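Local structure of tRNA (guanine(26)-N(2))-dimethyltransferase (Pyrococcus horikoshii, 2EJU) at residues D82-M87 with I116-A121; D53-T58 with I135-F140; Y182-L187 with T197-G202. The protein probably transfers two methyl groups from S-adenosyl-L-methionine to N2 of the guanine at position 26 of a number of tRNAs. All blocks are in the same frame, centred on the assembly; numbering follows the deposited sequence.

Interaction 1 of 3, residues D82-M87 with I116-A121. With SAH (S-adenosyl-L-homocysteine), chain B.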
loop_
_atom_site.group_PDB
_atom_site.type_symbol
_atom_site.label_atom_id
_atom_site.label_comp_id
_atom_site.label_asym_id
_atom_site.label_seq_id
_atom_site.Cartn_x
_atom_site.Cartn_y
_atom_site.Cartn_z
ATOM N N ASP A 82 -6.371 4.165 26.065
ATOM C CA ASP A 82 -5.746 2.877 26.347
ATOM C C ASP A 82 -4.526 2.673 25.461
ATOM O O ASP A 82 -3.485 2.202 25.917
ATOM C CB ASP A 82 -6.743 1.742 26.100
ATOM C CG ASP A 82 -7.703 1.547 27.257
ATOM O OD1 ASP A 82 -7.889 2.497 28.047
ATOM O OD2 ASP A 82 -8.276 0.444 27.368
ATOM N N ALA A 83 -4.669 3.015 24.184
ATOM C CA ALA A 83 -3.575 2.866 23.234
ATOM C C ALA A 83 -2.443 3.811 23.617
ATOM O O ALA A 83 -1.281 3.415 23.644
ATOM C CB ALA A 83 -4.064 3.162 21.812
ATOM N N TYR A 84 -2.791 5.058 23.923
ATOM C CA TYR A 84 -1.802 6.063 24.314
ATOM C C TYR A 84 -0.979 5.588 25.519
ATOM O O TYR A 84 0.249 5.685 25.526
ATOM C CB TYR A 84 -2.506 7.382 24.656
ATOM C CG TYR A 84 -1.574 8.474 25.146
ATOM C CD1 TYR A 84 -0.612 9.036 24.301
ATOM C CD2 TYR A 84 -1.652 8.944 26.459
ATOM C CE1 TYR A 84 0.247 10.039 24.757
ATOM C CE2 TYR A 84 -0.799 9.943 26.924
ATOM C CZ TYR A 84 0.148 10.488 26.067
ATOM O OH TYR A 84 0.979 11.491 26.520
ATOM N N GLU A 85 -1.658 5.072 26.539
ATOM C CA GLU A 85 -0.966 4.593 27.732
ATOM C C GLU A 85 -0.016 3.444 27.407
ATOM O O GLU A 85 1.103 3.392 27.921
ATOM C CB GLU A 85 -1.981 4.164 28.794
ATOM C CG GLU A 85 -2.724 5.346 29.406
ATOM C CD GLU A 85 -1.803 6.274 30.190
ATOM O OE1 GLU A 85 -2.188 7.440 30.426
ATOM O OE2 GLU A 85 -0.698 5.836 30.583
ATOM N N LEU A 86 -0.455 2.534 26.543
ATOM C CA LEU A 86 0.372 1.401 26.154
ATOM C C LEU A 86 1.539 1.855 25.278
ATOM O O LEU A 86 2.646 1.307 25.359
ATOM C CB LEU A 86 -0.463 0.368 25.398
ATOM C CG LEU A 86 0.298 -0.898 24.992
ATOM C CD1 LEU A 86 0.863 -1.566 26.237
ATOM C CD2 LEU A 86 -0.632 -1.845 24.245
ATOM N N MET A 87 1.283 2.853 24.434
ATOM C CA MET A 87 2.314 3.395 23.553
ATOM C C MET A 87 3.486 3.929 24.380
ATOM O O MET A 87 4.644 3.642 24.085
ATOM C CB MET A 87 1.729 4.510 22.673
ATOM C CG MET A 87 0.985 4.007 21.428
ATOM S SD MET A 87 -0.187 5.199 20.697
ATOM C CE MET A 87 0.892 6.483 20.202
ATOM N N ILE A 116 4.984 10.883 21.439
ATOM C CA ILE A 116 3.800 10.049 21.605
ATOM C C ILE A 116 2.632 10.996 21.826
ATOM O O ILE A 116 2.620 11.775 22.778
ATOM C CB ILE A 116 3.956 9.099 22.808
ATOM C CG1 ILE A 116 5.333 8.435 22.760
ATOM C CG2 ILE A 116 2.884 8.016 22.758
ATOM C CD1 ILE A 116 5.616 7.519 23.940
ATOM N N ASN A 117 1.651 10.926 20.934
ATOM C CA ASN A 117 0.508 11.818 20.990
ATOM C C ASN A 117 -0.820 11.093 21.201
ATOM O O ASN A 117 -1.024 9.984 20.711
ATOM C CB ASN A 117 0.464 12.624 19.686
ATOM C CG ASN A 117 -0.287 13.930 19.824
ATOM O OD1 ASN A 117 0.144 14.835 20.541
ATOM N ND2 ASN A 117 -1.420 14.037 19.135
ATOM N N HIS A 118 -1.723 11.730 21.938
ATOM C CA HIS A 118 -3.045 11.164 22.193
ATOM C C HIS A 118 -4.055 12.104 21.555
ATOM O O HIS A 118 -4.339 13.163 22.106
ATOM C CB HIS A 118 -3.320 11.081 23.697
ATOM C CG HIS A 118 -4.720 10.662 24.028
ATOM N ND1 HIS A 118 -5.375 11.081 25.166
ATOM C CD2 HIS A 118 -5.592 9.866 23.365
ATOM C CE1 HIS A 118 -6.590 10.562 25.189
ATOM N NE2 HIS A 118 -6.747 9.821 24.108
ATOM N N ASP A 119 -4.603 11.731 20.403
ATOM C CA ASP A 119 -5.554 12.614 19.732
ATOM C C ASP A 119 -6.053 12.028 18.412
ATOM O O ASP A 119 -5.605 10.969 17.977
ATOM C CB ASP A 119 -4.864 13.957 19.448
ATOM C CG ASP A 119 -5.840 15.103 19.252
ATOM O OD1 ASP A 119 -5.357 16.240 19.070
ATOM O OD2 ASP A 119 -7.073 14.886 19.278
ATOM N N ASP A 120 -6.995 12.735 17.794
ATOM C CA ASP A 120 -7.545 12.363 16.497
ATOM C C ASP A 120 -6.405 12.613 15.518
ATOM O O ASP A 120 -5.769 13.679 15.555
ATOM C CB ASP A 120 -8.715 13.282 16.140
ATOM C CG ASP A 120 -9.372 12.923 14.812
ATOM O OD1 ASP A 120 -8.790 12.162 14.013
ATOM O OD2 ASP A 120 -10.488 13.423 14.568
ATOM N N ALA A 121 -6.139 11.641 14.650
ATOM C CA ALA A 121 -5.067 11.776 13.673
ATOM C C ALA A 121 -5.268 13.010 12.797
ATOM O O ALA A 121 -4.298 13.668 12.432
ATOM C CB ALA A 121 -4.989 10.530 12.811
HETATM N N SAH B . -1.025 0.877 12.805
HETATM C CA SAH B . -0.986 -0.359 13.342
HETATM C CB SAH B . -2.467 -0.431 13.776
HETATM C CG SAH B . -3.836 0.129 13.908
HETATM S SD SAH B . -5.381 -0.290 14.486
HETATM C C SAH B . -0.008 -1.374 13.513
HETATM O O SAH B . -0.236 -2.029 14.629
HETATM O OXT SAH B . 0.900 -1.536 12.665
HETATM C "C5'" SAH B . -6.200 1.163 14.131
HETATM C "C4'" SAH B . -6.600 1.869 15.468
HETATM O "O4'" SAH B . -6.879 3.193 14.993
HETATM C "C3'" SAH B . -6.624 1.913 16.977
HETATM O "O3'" SAH B . -5.485 1.799 17.881
HETATM C "C2'" SAH B . -7.413 3.182 17.295
HETATM O "O2'" SAH B . -7.915 3.577 18.445
HETATM C "C1'" SAH B . -7.541 3.934 16.002
HETATM N N9 SAH B . -8.230 5.279 15.563
HETATM C C8 SAH B . -9.497 5.316 15.185
HETATM N N7 SAH B . -9.833 6.529 14.870
HETATM C C5 SAH B . -8.794 7.308 15.027
HETATM C C6 SAH B . -8.573 8.686 14.842
HETATM N N6 SAH B . -9.563 9.450 14.408
HETATM N N1 SAH B . -7.310 9.236 15.108
HETATM C C2 SAH B . -6.263 8.457 15.563
HETATM N N3 SAH B . -6.462 7.108 15.750
HETATM C C4 SAH B . -7.716 6.507 15.494
#
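The phenol ring of Tyr84 lies against strand 116-118 and takes up the CB of His118 over one face. This CH-pi contact places His118 CB 3.6 Å from the Tyr84 ring centroid. With CG of Tyr84 opposite the backbone N (chi1 177°), the ring is carried down from the helix onto the strand, and the carbonyl O of Ile116 meets its edge, 3.5 Å from Tyr84 CE1. The imidazole of His118 is tilted 22° from the Tyr84 plane but slid so far aside that the two rings barely overlap. One turn on, Met87 and Ile116 pass each other in opposite directions. The Met87 chain bends at its last torsion (chi3 64°), and its CE comes within 3.6 Å of Ile116 CG2, which also packs on Met87 CB. The hydroxyl of Tyr84 is hydrogen-bonded to Glu101.

Beyond the strand, the chain binds the adenine of S-adenosyl-L-homocysteine: Asp120 OD1 accepts a nearly straight bond from ligand N6 (2.8 Å), and Ala121 N donates to ligand N1 (2.7 Å). Asp120 OD1 also caps helix 121-127 through Asn122 N. Residues 82-87 of helix 81-92 run nearly antiparallel to 116-118 of strand 113-118, with Met87 reaching Leu76 and Asp78 of the adjacent strand 73-78, while Phe146 of helix 144-153 touches Asp120 and Ala121.

Interaction 2 of 3, residues D53-T58 with I135-F140. With SAH (S-adenosyl-L-homocysteine), chain B.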
loop_
_atom_site.group_PDB
_atom_site.type_symbol
_atom_site.label_atom_id
_atom_site.label_comp_id
_atom_site.label_asym_id
_atom_site.label_seq_id
_atom_site.Cartn_x
_atom_site.Cartn_y
_atom_site.Cartn_z
ATOM N N ASP A 53 3.444 7.839 12.490
ATOM C CA ASP A 53 2.694 6.590 12.582
ATOM C C ASP A 53 1.382 7.147 13.142
ATOM O O ASP A 53 1.213 7.278 14.358
ATOM C CB ASP A 53 3.379 5.636 13.568
ATOM C CG ASP A 53 2.574 4.375 13.819
ATOM O OD1 ASP A 53 1.569 4.152 13.111
ATOM O OD2 ASP A 53 2.954 3.603 14.727
ATOM N N ALA A 54 0.475 7.501 12.232
ATOM C CA ALA A 54 -0.803 8.142 12.558
ATOM C C ALA A 54 -1.838 7.412 13.413
ATOM O O ALA A 54 -2.587 8.052 14.146
ATOM C CB ALA A 54 -1.461 8.627 11.268
ATOM N N LEU A 55 -1.911 6.095 13.293
ATOM C CA LEU A 55 -2.847 5.295 14.084
ATOM C C LEU A 55 -1.995 4.112 14.526
ATOM O O LEU A 55 -2.043 3.036 13.934
ATOM C CB LEU A 55 -4.028 4.846 13.214
ATOM C CG LEU A 55 -4.703 5.985 12.440
ATOM C CD1 LEU A 55 -4.284 5.905 10.989
ATOM C CD2 LEU A 55 -6.216 5.895 12.540
ATOM N N SER A 56 -1.205 4.337 15.574
ATOM C CA SER A 56 -0.258 3.345 16.066
ATOM C C SER A 56 -0.720 2.238 17.007
ATOM O O SER A 56 -0.020 1.241 17.156
ATOM C CB SER A 56 0.940 4.073 16.691
ATOM O OG SER A 56 0.506 5.218 17.393
ATOM N N ALA A 57 -1.873 2.401 17.642
ATOM C CA ALA A 57 -2.371 1.372 18.561
ATOM C C ALA A 57 -1.362 1.074 19.678
ATOM O O ALA A 57 -1.228 1.851 20.622
ATOM C CB ALA A 57 -2.688 0.093 17.783
ATOM N N THR A 58 -0.656 -0.050 19.573
ATOM C CA THR A 58 0.328 -0.415 20.587
ATOM C C THR A 58 1.611 0.384 20.388
ATOM O O THR A 58 2.456 0.439 21.281
ATOM C CB THR A 58 0.702 -1.910 20.524
ATOM O OG1 THR A 58 1.375 -2.182 19.289
ATOM C CG2 THR A 58 -0.544 -2.783 20.635
ATOM N N ILE A 135 4.463 9.694 6.136
ATOM C CA ILE A 135 3.313 9.432 6.992
ATOM C C ILE A 135 2.756 8.076 6.600
ATOM O O ILE A 135 2.562 7.791 5.416
ATOM C CB ILE A 135 2.187 10.476 6.820
ATOM C CG1 ILE A 135 2.675 11.864 7.257
ATOM C CG2 ILE A 135 0.964 10.066 7.666
ATOM C CD1 ILE A 135 1.647 12.968 7.009
ATOM N N ASP A 136 2.523 7.228 7.591
ATOM C CA ASP A 136 1.969 5.911 7.335
ATOM C C ASP A 136 0.553 5.905 7.914
ATOM O O ASP A 136 0.349 6.148 9.105
ATOM C CB ASP A 136 2.843 4.826 7.984
ATOM C CG ASP A 136 2.455 3.421 7.551
ATOM O OD1 ASP A 136 3.297 2.503 7.666
ATOM O OD2 ASP A 136 1.304 3.229 7.099
ATOM N N LEU A 137 -0.422 5.678 7.045
ATOM C CA LEU A 137 -1.819 5.629 7.442
ATOM C C LEU A 137 -2.221 4.173 7.445
ATOM O O LEU A 137 -2.348 3.560 6.384
ATOM C CB LEU A 137 -2.705 6.393 6.453
ATOM C CG LEU A 137 -2.515 7.906 6.351
ATOM C CD1 LEU A 137 -3.493 8.473 5.330
ATOM C CD2 LEU A 137 -2.743 8.550 7.722
ATOM N N ASP A 138 -2.414 3.622 8.638
ATOM C CA ASP A 138 -2.800 2.225 8.776
ATOM C C ASP A 138 -4.001 2.122 9.715
ATOM O O ASP A 138 -3.864 1.777 10.887
ATOM C CB ASP A 138 -1.627 1.424 9.335
ATOM C CG ASP A 138 -1.862 -0.062 9.268
ATOM O OD1 ASP A 138 -2.040 -0.585 8.145
ATOM O OD2 ASP A 138 -1.869 -0.702 10.337
ATOM N N PRO A 139 -5.205 2.415 9.202
ATOM C CA PRO A 139 -6.434 2.364 9.996
ATOM C C PRO A 139 -7.151 1.023 9.981
ATOM O O PRO A 139 -6.703 0.067 9.351
ATOM C CB PRO A 139 -7.286 3.435 9.344
ATOM C CG PRO A 139 -6.999 3.179 7.890
ATOM C CD PRO A 139 -5.477 2.991 7.872
ATOM N N PHE A 140 -8.271 0.981 10.701
ATOM C CA PHE A 140 -9.140 -0.187 10.759
ATOM C C PHE A 140 -10.038 -0.049 9.537
ATOM O O PHE A 140 -11.089 0.585 9.615
ATOM C CB PHE A 140 -10.061 -0.151 11.981
ATOM C CG PHE A 140 -9.436 -0.630 13.256
ATOM C CD1 PHE A 140 -8.642 -1.767 13.278
ATOM C CD2 PHE A 140 -9.718 0.015 14.458
ATOM C CE1 PHE A 140 -8.143 -2.261 14.479
ATOM C CE2 PHE A 140 -9.225 -0.470 15.668
ATOM C CZ PHE A 140 -8.438 -1.607 15.679
HETATM N N SAH B . -1.025 0.877 12.805
HETATM C CA SAH B . -0.986 -0.359 13.342
HETATM C CB SAH B . -2.467 -0.431 13.776
HETATM C CG SAH B . -3.836 0.129 13.908
HETATM S SD SAH B . -5.381 -0.290 14.486
HETATM C C SAH B . -0.008 -1.374 13.513
HETATM O O SAH B . -0.236 -2.029 14.629
HETATM O OXT SAH B . 0.900 -1.536 12.665
HETATM C "C5'" SAH B . -6.200 1.163 14.131
HETATM C "C4'" SAH B . -6.600 1.869 15.468
HETATM O "O4'" SAH B . -6.879 3.193 14.993
HETATM C "C3'" SAH B . -6.624 1.913 16.977
HETATM O "O3'" SAH B . -5.485 1.799 17.881
HETATM C "C2'" SAH B . -7.413 3.182 17.295
HETATM O "O2'" SAH B . -7.915 3.577 18.445
HETATM C "C1'" SAH B . -7.541 3.934 16.002
HETATM N N9 SAH B . -8.230 5.279 15.563
HETATM C C8 SAH B . -9.497 5.316 15.185
HETATM N N7 SAH B . -9.833 6.529 14.870
HETATM C C5 SAH B . -8.794 7.308 15.027
HETATM C C6 SAH B . -8.573 8.686 14.842
HETATM N N6 SAH B . -9.563 9.450 14.408
HETATM N N1 SAH B . -7.310 9.236 15.108
HETATM C C2 SAH B . -6.263 8.457 15.563
HETATM N N3 SAH B . -6.462 7.108 15.750
HETATM C C4 SAH B . -7.716 6.507 15.494
HETATM O O HOH W 1 -0.756 4.582 10.949
#
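A water is gripped by four groups where the ends of two parallel strands part: it donates to Asp136 O (2.7 Å) and to Asp53 OD1, and accepts from the backbone N of Leu55 and of Asp138. These are neighbouring strands of the Rossmann-like class I methyltransferase sheet, whose C-terminal ends form the cofactor site. Direct backbone pairing fades here to one weak hydrogen bond, from Ala54 N to Asp136 O at 3.4 Å, and the water bridges the widening gap.

Apolar side chains close the seam beside it. Ala54 CB rests on Leu137 CD2, 3.8 Å away, and the branches of Leu55 divide their work: CD1 lies along the backbone around Asp138 N, while CD2 packs between Pro139 CB and the adenine, 3.4 Å from C4 of S-adenosyl-L-homocysteine.

The ligand's amino N bridges the two segments, bonding to Leu55 O at 2.6 Å and weakly to Asp138 OD2. Asp138 CG stands opposite its backbone N (chi1 -169°), which sends the carboxylate toward this amino group. Arg61 forms salt bridges with both Asp138 and Asp136, and Asp136 is paired with Arg228 as well. Asp53 OD2 accepts from Gly62 N at the start of helix 60-68. Over the ligand's thioether, the Phe140 ring holds C5' above its centre, 3.6 Å from the plane, and its CE1 lies 3.4 Å from SD.

Interaction 3 of 3, residues Y182-L187 with T197-G202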
loop_
_atom_site.group_PDB
_atom_site.type_symbol
_atom_site.label_atom_id
_atom_site.label_comp_id
_atom_site.label_asym_id
_atom_site.label_seq_id
_atom_site.Cartn_x
_atom_site.Cartn_y
_atom_site.Cartn_z
ATOM N N TYR A 182 -14.331 5.754 -2.197
ATOM C CA TYR A 182 -13.270 5.960 -3.173
ATOM C C TYR A 182 -13.680 6.675 -4.442
ATOM O O TYR A 182 -12.841 6.927 -5.310
ATOM C CB TYR A 182 -12.654 4.603 -3.520
ATOM C CG TYR A 182 -12.130 3.888 -2.297
ATOM C CD1 TYR A 182 -10.938 4.287 -1.700
ATOM C CD2 TYR A 182 -12.848 2.843 -1.704
ATOM C CE1 TYR A 182 -10.465 3.678 -0.549
ATOM C CE2 TYR A 182 -12.380 2.220 -0.542
ATOM C CZ TYR A 182 -11.188 2.649 0.026
ATOM O OH TYR A 182 -10.702 2.074 1.176
ATOM N N LEU A 183 -14.960 7.003 -4.551
ATOM C CA LEU A 183 -15.466 7.690 -5.728
ATOM C C LEU A 183 -15.004 7.001 -7.012
ATOM O O LEU A 183 -14.469 7.631 -7.928
ATOM C CB LEU A 183 -15.019 9.156 -5.706
ATOM C CG LEU A 183 -15.601 9.977 -4.547
ATOM C CD1 LEU A 183 -14.951 11.356 -4.502
ATOM C CD2 LEU A 183 -17.116 10.110 -4.715
ATOM N N ALA A 184 -15.212 5.691 -7.066
ATOM C CA ALA A 184 -14.833 4.915 -8.232
ATOM C C ALA A 184 -15.710 3.666 -8.335
ATOM O O ALA A 184 -16.209 3.159 -7.323
ATOM C CB ALA A 184 -13.361 4.527 -8.136
ATOM N N VAL A 185 -15.895 3.191 -9.564
ATOM C CA VAL A 185 -16.694 1.999 -9.852
ATOM C C VAL A 185 -15.773 0.769 -9.871
ATOM O O VAL A 185 -14.935 0.619 -10.757
ATOM C CB VAL A 185 -17.402 2.139 -11.219
ATOM C CG1 VAL A 185 -18.230 0.902 -11.515
ATOM C CG2 VAL A 185 -18.297 3.382 -11.223
ATOM N N PRO A 186 -15.918 -0.122 -8.880
ATOM C CA PRO A 186 -15.088 -1.326 -8.799
ATOM C C PRO A 186 -15.480 -2.453 -9.756
ATOM O O PRO A 186 -16.609 -2.520 -10.243
ATOM C CB PRO A 186 -15.237 -1.737 -7.336
ATOM C CG PRO A 186 -16.674 -1.395 -7.065
ATOM C CD PRO A 186 -16.814 -0.023 -7.711
ATOM N N LEU A 187 -14.521 -3.336 -10.009
ATOM C CA LEU A 187 -14.709 -4.483 -10.880
ATOM C C LEU A 187 -14.467 -5.762 -10.081
ATOM O O LEU A 187 -13.374 -5.974 -9.556
ATOM C CB LEU A 187 -13.720 -4.423 -12.051
ATOM C CG LEU A 187 -13.543 -5.712 -12.864
ATOM C CD1 LEU A 187 -14.851 -6.097 -13.526
ATOM C CD2 LEU A 187 -12.455 -5.509 -13.908
ATOM N N THR A 197 -6.315 -2.043 -6.121
ATOM C CA THR A 197 -5.050 -1.384 -5.815
ATOM C C THR A 197 -4.916 -0.121 -6.663
ATOM O O THR A 197 -4.414 0.894 -6.193
ATOM C CB THR A 197 -3.829 -2.305 -6.103
ATOM O OG1 THR A 197 -3.906 -3.487 -5.294
ATOM C CG2 THR A 197 -2.525 -1.583 -5.787
ATOM N N ARG A 198 -5.374 -0.192 -7.911
ATOM C CA ARG A 198 -5.292 0.958 -8.807
ATOM C C ARG A 198 -6.318 2.019 -8.451
ATOM O O ARG A 198 -6.110 3.203 -8.721
ATOM C CB ARG A 198 -5.438 0.514 -10.265
ATOM C CG ARG A 198 -4.169 -0.155 -10.786
ATOM C CD ARG A 198 -4.294 -0.652 -12.224
ATOM N NE ARG A 198 -3.098 -1.402 -12.615
ATOM C CZ ARG A 198 -1.970 -0.853 -13.062
ATOM N NH1 ARG A 198 -0.941 -1.628 -13.381
ATOM N NH2 ARG A 198 -1.876 0.467 -13.215
ATOM N N ILE A 199 -7.423 1.595 -7.843
ATOM C CA ILE A 199 -8.443 2.538 -7.404
ATOM C C ILE A 199 -7.858 3.327 -6.234
ATOM O O ILE A 199 -8.036 4.540 -6.145
ATOM C CB ILE A 199 -9.733 1.822 -6.924
ATOM C CG1 ILE A 199 -10.539 1.351 -8.133
ATOM C CG2 ILE A 199 -10.583 2.775 -6.066
ATOM C CD1 ILE A 199 -11.710 0.459 -7.778
ATOM N N LEU A 200 -7.145 2.639 -5.346
ATOM C CA LEU A 200 -6.538 3.301 -4.192
ATOM C C LEU A 200 -5.491 4.330 -4.626
ATOM O O LEU A 200 -5.471 5.457 -4.130
ATOM C CB LEU A 200 -5.887 2.270 -3.261
ATOM C CG LEU A 200 -5.248 2.794 -1.964
ATOM C CD1 LEU A 200 -6.303 3.436 -1.082
ATOM C CD2 LEU A 200 -4.572 1.643 -1.223
ATOM N N VAL A 201 -4.610 3.946 -5.541
ATOM C CA VAL A 201 -3.596 4.886 -6.008
ATOM C C VAL A 201 -4.277 6.067 -6.691
ATOM O O VAL A 201 -3.884 7.221 -6.499
ATOM C CB VAL A 201 -2.619 4.216 -6.997
ATOM C CG1 VAL A 201 -1.684 5.262 -7.609
ATOM C CG2 VAL A 201 -1.799 3.143 -6.262
ATOM N N GLY A 202 -5.303 5.763 -7.480
ATOM C CA GLY A 202 -6.038 6.792 -8.189
ATOM C C GLY A 202 -6.733 7.815 -7.305
ATOM O O GLY A 202 -6.766 9.000 -7.642
#
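Ile199 turns CG2 opposite its backbone N and CG1 opposite its carbonyl carbon (chi1 -77°), so that its two branches reach different parts of the 182-187 segment. The CG2 methyl packs against both Tyr182 CB, 3.8 Å away, and Ala184 CB, at 3.9 Å. The other branch is extended (chi2 171°) and carries CD1 to Pro186, 4.0 Å from its CA and a little farther from its CB. One isoleucine therefore meets the side chains of three residues of the passing chain, in a purely apolar contact without a hydrogen bond between the segments.

A turn of chain with positive phi at Leu183 ends helix 175-182 and brings the Ala184 methyl against the isoleucine. The Tyr182 ring extends past Ile199 to the next residue of the helix, where CE1 meets Leu200 CD1 at 4.2 Å; its hydroxyl bonds weakly to Ser142 OG. The carbonyls of Tyr182 and Leu183 are both held by the guanidinium of Arg206, further along helix 192-209.

This packing lies away from the cofactor site. It joins the end of helix 175-182 and the connection that follows to helix 192-209, whose Thr197, Leu200 and Val201 face strands 213-223 and 226-235, while Ile199 also touches Val276 of strand 273-277.

Overall arrangement
Interactions 1 and 2 together line the cofactor site at the strand ends: their centres are 11 Å apart, both reach the same mixed sheet, and both bind S-adenosyl-L-homocysteine. Along the chain, interaction 1 falls between the two segments of interaction 2, so strands 50-53 and 132-137 bracket the part that supplies the adenine-binding residues. They also touch directly, Met87 packing on Ser56 and Ala121 on Ala54. Interaction 3 follows later in sequence, its centre about 21 Å from that of interaction 2 and 31 Å from that of interaction 1. It is packing apart from the site; its helix 192-209 lies toward the 213-223 edge of the sheet, whereas strand 113-118 lies toward the other edge.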